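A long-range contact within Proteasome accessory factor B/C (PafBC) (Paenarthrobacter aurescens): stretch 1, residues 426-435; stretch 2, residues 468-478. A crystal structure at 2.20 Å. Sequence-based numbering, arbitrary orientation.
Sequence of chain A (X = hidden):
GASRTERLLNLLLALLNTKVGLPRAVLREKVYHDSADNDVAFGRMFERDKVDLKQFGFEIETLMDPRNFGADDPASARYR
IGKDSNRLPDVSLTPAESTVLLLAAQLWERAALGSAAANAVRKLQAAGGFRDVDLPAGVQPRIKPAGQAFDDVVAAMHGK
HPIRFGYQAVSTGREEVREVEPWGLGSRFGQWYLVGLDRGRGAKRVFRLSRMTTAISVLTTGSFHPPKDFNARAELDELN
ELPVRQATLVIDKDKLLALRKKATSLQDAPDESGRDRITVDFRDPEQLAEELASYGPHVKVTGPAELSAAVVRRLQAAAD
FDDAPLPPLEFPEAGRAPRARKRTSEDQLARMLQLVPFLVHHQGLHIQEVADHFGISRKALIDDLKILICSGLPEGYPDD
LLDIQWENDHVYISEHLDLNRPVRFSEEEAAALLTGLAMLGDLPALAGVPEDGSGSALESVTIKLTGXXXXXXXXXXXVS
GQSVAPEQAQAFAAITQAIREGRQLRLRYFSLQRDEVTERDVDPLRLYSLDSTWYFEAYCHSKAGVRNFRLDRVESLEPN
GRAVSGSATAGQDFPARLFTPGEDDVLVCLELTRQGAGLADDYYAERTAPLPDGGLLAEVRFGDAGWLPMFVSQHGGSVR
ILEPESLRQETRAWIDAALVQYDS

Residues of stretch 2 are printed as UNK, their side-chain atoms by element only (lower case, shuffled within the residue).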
# COMPACT_ATOMS: atom_id res chain seq x y z
N SER A 426 8.54 -12.94 -7.78
CA SER A 426 8.53 -13.11 -9.22
C SER A 426 9.03 -11.83 -9.91
O SER A 426 9.14 -10.75 -9.30
CB SER A 426 7.12 -13.43 -9.70
OG SER A 426 6.23 -12.35 -9.35
N GLU A 427 9.26 -11.95 -11.21
CA GLU A 427 9.65 -10.79 -12.00
C GLU A 427 8.62 -9.67 -11.86
O GLU A 427 8.98 -8.52 -11.61
CB GLU A 427 9.85 -11.20 -13.46
CG GLU A 427 10.29 -10.04 -14.34
CD GLU A 427 10.63 -10.44 -15.77
OE1 GLU A 427 10.73 -11.64 -16.04
OE2 GLU A 427 10.79 -9.57 -16.62
N GLU A 428 7.33 -10.02 -11.94
CA GLU A 428 6.26 -9.03 -11.92
C GLU A 428 6.15 -8.34 -10.57
O GLU A 428 5.97 -7.12 -10.51
CB GLU A 428 4.94 -9.69 -12.29
CG GLU A 428 4.84 -10.17 -13.78
CD GLU A 428 5.69 -11.43 -14.15
OE1 GLU A 428 6.22 -12.14 -13.25
OE2 GLU A 428 5.82 -11.71 -15.38
N GLU A 429 6.22 -9.11 -9.48
CA GLU A 429 6.19 -8.54 -8.13
C GLU A 429 7.38 -7.63 -7.85
O GLU A 429 7.22 -6.58 -7.23
CB GLU A 429 6.16 -9.68 -7.09
CG GLU A 429 4.84 -10.49 -7.10
CD GLU A 429 4.98 -11.90 -6.45
OE1 GLU A 429 6.12 -12.36 -6.13
OE2 GLU A 429 3.91 -12.51 -6.22
N ALA A 430 8.58 -8.04 -8.27
CA ALA A 430 9.77 -7.20 -8.09
C ALA A 430 9.65 -5.91 -8.90
O ALA A 430 9.97 -4.83 -8.39
CB ALA A 430 11.03 -7.97 -8.50
N ALA A 431 9.18 -6.00 -10.15
CA ALA A 431 9.03 -4.80 -10.97
C ALA A 431 8.01 -3.86 -10.35
O ALA A 431 8.24 -2.64 -10.31
CB ALA A 431 8.60 -5.14 -12.40
N ALA A 432 6.89 -4.39 -9.87
CA ALA A 432 5.86 -3.53 -9.27
C ALA A 432 6.45 -2.77 -8.09
O ALA A 432 6.27 -1.55 -7.96
CB ALA A 432 4.65 -4.35 -8.81
N LEU A 433 7.16 -3.49 -7.22
CA LEU A 433 7.76 -2.89 -6.04
C LEU A 433 8.83 -1.86 -6.41
O LEU A 433 8.94 -0.82 -5.76
CB LEU A 433 8.32 -4.00 -5.15
CG LEU A 433 7.28 -4.90 -4.45
CD1 LEU A 433 7.98 -6.10 -3.92
CD2 LEU A 433 6.65 -4.14 -3.34
N LEU A 434 9.63 -2.14 -7.46
CA LEU A 434 10.64 -1.18 -7.91
C LEU A 434 10.01 0.11 -8.36
O LEU A 434 10.63 1.17 -8.28
CB LEU A 434 11.45 -1.73 -9.08
CG LEU A 434 12.54 -2.65 -8.58
CD1 LEU A 434 13.13 -3.47 -9.72
CD2 LEU A 434 13.62 -1.75 -7.90
N THR A 435 8.81 0.05 -8.89
CA THR A 435 8.15 1.29 -9.25
C THR A 435 7.87 2.13 -8.02
O THR A 435 8.09 3.35 -8.04
CB THR A 435 6.89 0.99 -10.02
OG1 THR A 435 7.29 0.27 -11.20
CG2 THR A 435 6.22 2.31 -10.44
N UNK A 468 16.05 -9.09 -8.44
CA UNK A 468 14.92 -9.97 -8.56
C UNK A 468 14.07 -9.65 -9.77
O UNK A 468 13.40 -10.54 -10.30
c UNK A 468 14.10 -9.90 -7.27
N UNK A 469 14.14 -8.44 -10.28
CA UNK A 469 13.40 -8.13 -11.49
C UNK A 469 14.18 -8.45 -12.74
O UNK A 469 13.57 -8.59 -13.80
c UNK A 469 12.99 -6.66 -11.53
N UNK A 470 15.51 -8.53 -12.66
CA UNK A 470 16.33 -8.60 -13.87
C UNK A 470 16.18 -7.38 -14.77
O UNK A 470 15.85 -6.27 -14.33
N UNK A 471 16.34 -7.60 -16.08
CA UNK A 471 16.36 -6.48 -17.03
C UNK A 471 15.08 -5.64 -16.98
O UNK A 471 15.12 -4.46 -17.31
o UNK A 471 17.88 -3.98 -20.13
c UNK A 471 17.95 -5.02 -19.44
c UNK A 471 16.62 -7.04 -18.45
o UNK A 471 18.89 -5.23 -18.63
c UNK A 471 16.81 -6.03 -19.61
N UNK A 472 13.96 -6.22 -16.55
CA UNK A 472 12.73 -5.46 -16.34
C UNK A 472 12.91 -4.32 -15.33
O UNK A 472 12.13 -3.37 -15.34
c UNK A 472 11.62 -6.39 -15.86
N UNK A 473 13.93 -4.40 -14.48
CA UNK A 473 14.21 -3.31 -13.54
C UNK A 473 14.55 -2.02 -14.26
O UNK A 473 14.37 -0.93 -13.70
c UNK A 473 15.38 -3.69 -12.62
N UNK A 474 15.13 -2.10 -15.45
CA UNK A 474 15.60 -0.87 -16.10
C UNK A 474 14.43 0.07 -16.37
O UNK A 474 14.52 1.27 -16.10
c UNK A 474 20.07 -1.85 -18.29
c UNK A 474 17.34 -0.03 -17.72
n UNK A 474 20.75 -0.86 -17.72
n UNK A 474 20.57 -3.08 -18.28
c UNK A 474 18.23 -0.33 -18.94
n UNK A 474 18.89 -1.63 -18.87
c UNK A 474 16.37 -1.19 -17.38
N UNK A 475 13.34 -0.44 -16.93
CA UNK A 475 12.16 0.43 -17.10
C UNK A 475 11.47 0.69 -15.77
O UNK A 475 11.07 1.82 -15.47
c UNK A 475 11.17 -0.17 -18.08
c UNK A 475 11.75 -0.22 -19.49
c UNK A 475 10.71 -0.71 -20.47
c UNK A 475 12.27 1.15 -19.87
N UNK A 476 11.28 -0.37 -14.97
CA UNK A 476 10.46 -0.25 -13.77
C UNK A 476 11.14 0.58 -12.69
O UNK A 476 10.46 1.28 -11.94
c UNK A 476 10.08 -1.66 -13.27
N UNK A 477 12.48 0.51 -12.56
CA UNK A 477 13.20 1.20 -11.51
C UNK A 477 13.45 2.67 -11.81
O UNK A 477 14.11 3.36 -11.04
N UNK A 478 12.94 3.16 -12.94
CA UNK A 478 13.12 4.54 -13.36
C UNK A 478 11.80 5.30 -13.38
O UNK A 478 10.76 4.76 -13.78
o UNK A 478 13.85 5.86 -15.29
c UNK A 478 13.75 4.55 -14.77

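Position 468 carries one side-chain carbon. That carbon lies 3.8 Å from Ala430 CB. A lone CB with nothing beyond it is alanine, so this is Ala468. It belongs to the end of a helix that begins earlier in the chain.

Position 469 also has a single carbon. It sits 3.8 Å from Ala430 CB and 3.7 Å from Leu434 CD1, and it is buried. The residue is Ala469. Its small size suits a place where the backbones come close: Ala469 CA is 4.6 Å from Glu427 CA.

Position 470 has no side-chain atoms, which makes it Gly470. It does not touch stretch 1. Its phi is positive, at 61°, a value that favours glycine. Here the chain leaves the first helix, within a type II' beta turn that runs from Ala469 to position 472.

Position 471 has three carbons in a row, the third carrying two oxygens. An unbranched chain of this length ending in a carboxylate is glutamate, Glu471. Its CB points away from stretch 1 and it makes no contact there.

Position 472 shows one carbon, pointing toward stretch 1. It is 3.4 Å from Glu427 OE2. This is Ala472. A methyl group cannot hydrogen-bond to the carboxylate, so the contact is simple packing.

Position 473 again has one carbon, 3.7 Å from Leu434 CD1. It is Ala473, and it is buried.

Position 474 has three carbons, then a nitrogen, then a carbon bearing two more nitrogens. That is a guanidinium group, and the residue is Arg474. Its CA-to-CB bond points away from stretch 1, and its guanidinium forms a salt bridge with Glu471. Arg474 NH2 lies 2.8 Å from Glu471 OE1, and Arg474 NE donates to Glu471 OE2 at 2.9 Å.

Position 475 has four carbons, forked at the second. This is Leu475. It is exposed and does not reach stretch 1.

Position 476 has one carbon, directed toward stretch 1. It is 3.6 Å from Ala431 O and 3.9 Å from Ala431 CB. The residue is Ala476.

Position 477 has no side chain and is Gly477. Its CA is 4.1 Å from Leu434 O. An ideal CB here would clash with Ala473 O, at 2.9 Å.

Position 478 has one carbon followed by one oxygen, with no further branch. This is Ser478. Its CA-to-CB bond points away from stretch 1, and it makes no contact there.

The contact is mostly apolar packing: small alanines, with Leu434 among them and Glu427 at the edge. Helix 427-435 and helix 472-476 run in similar directions, 28° apart, and their axes approach to 8.9 Å. Ala430 and Ala431 pack against the methyls of Ala468, Ala469 and Ala476. Leu434 supplies the bulk, its CD1 touching both Ala469 and Ala473. No hydrogen bond crosses between the stretches. Thr435 OG1 comes within 3.4 Å of Ala476 O, but it donates to Ala431 O at 3.2 Å, inside its own helix. A CA-H...O contact joins Thr435 CA to Ala476 O at 3.5 Å. Together the two stretches bury 437 Å².

Stretch 2, residues 468-478: AAGEAARLAGS
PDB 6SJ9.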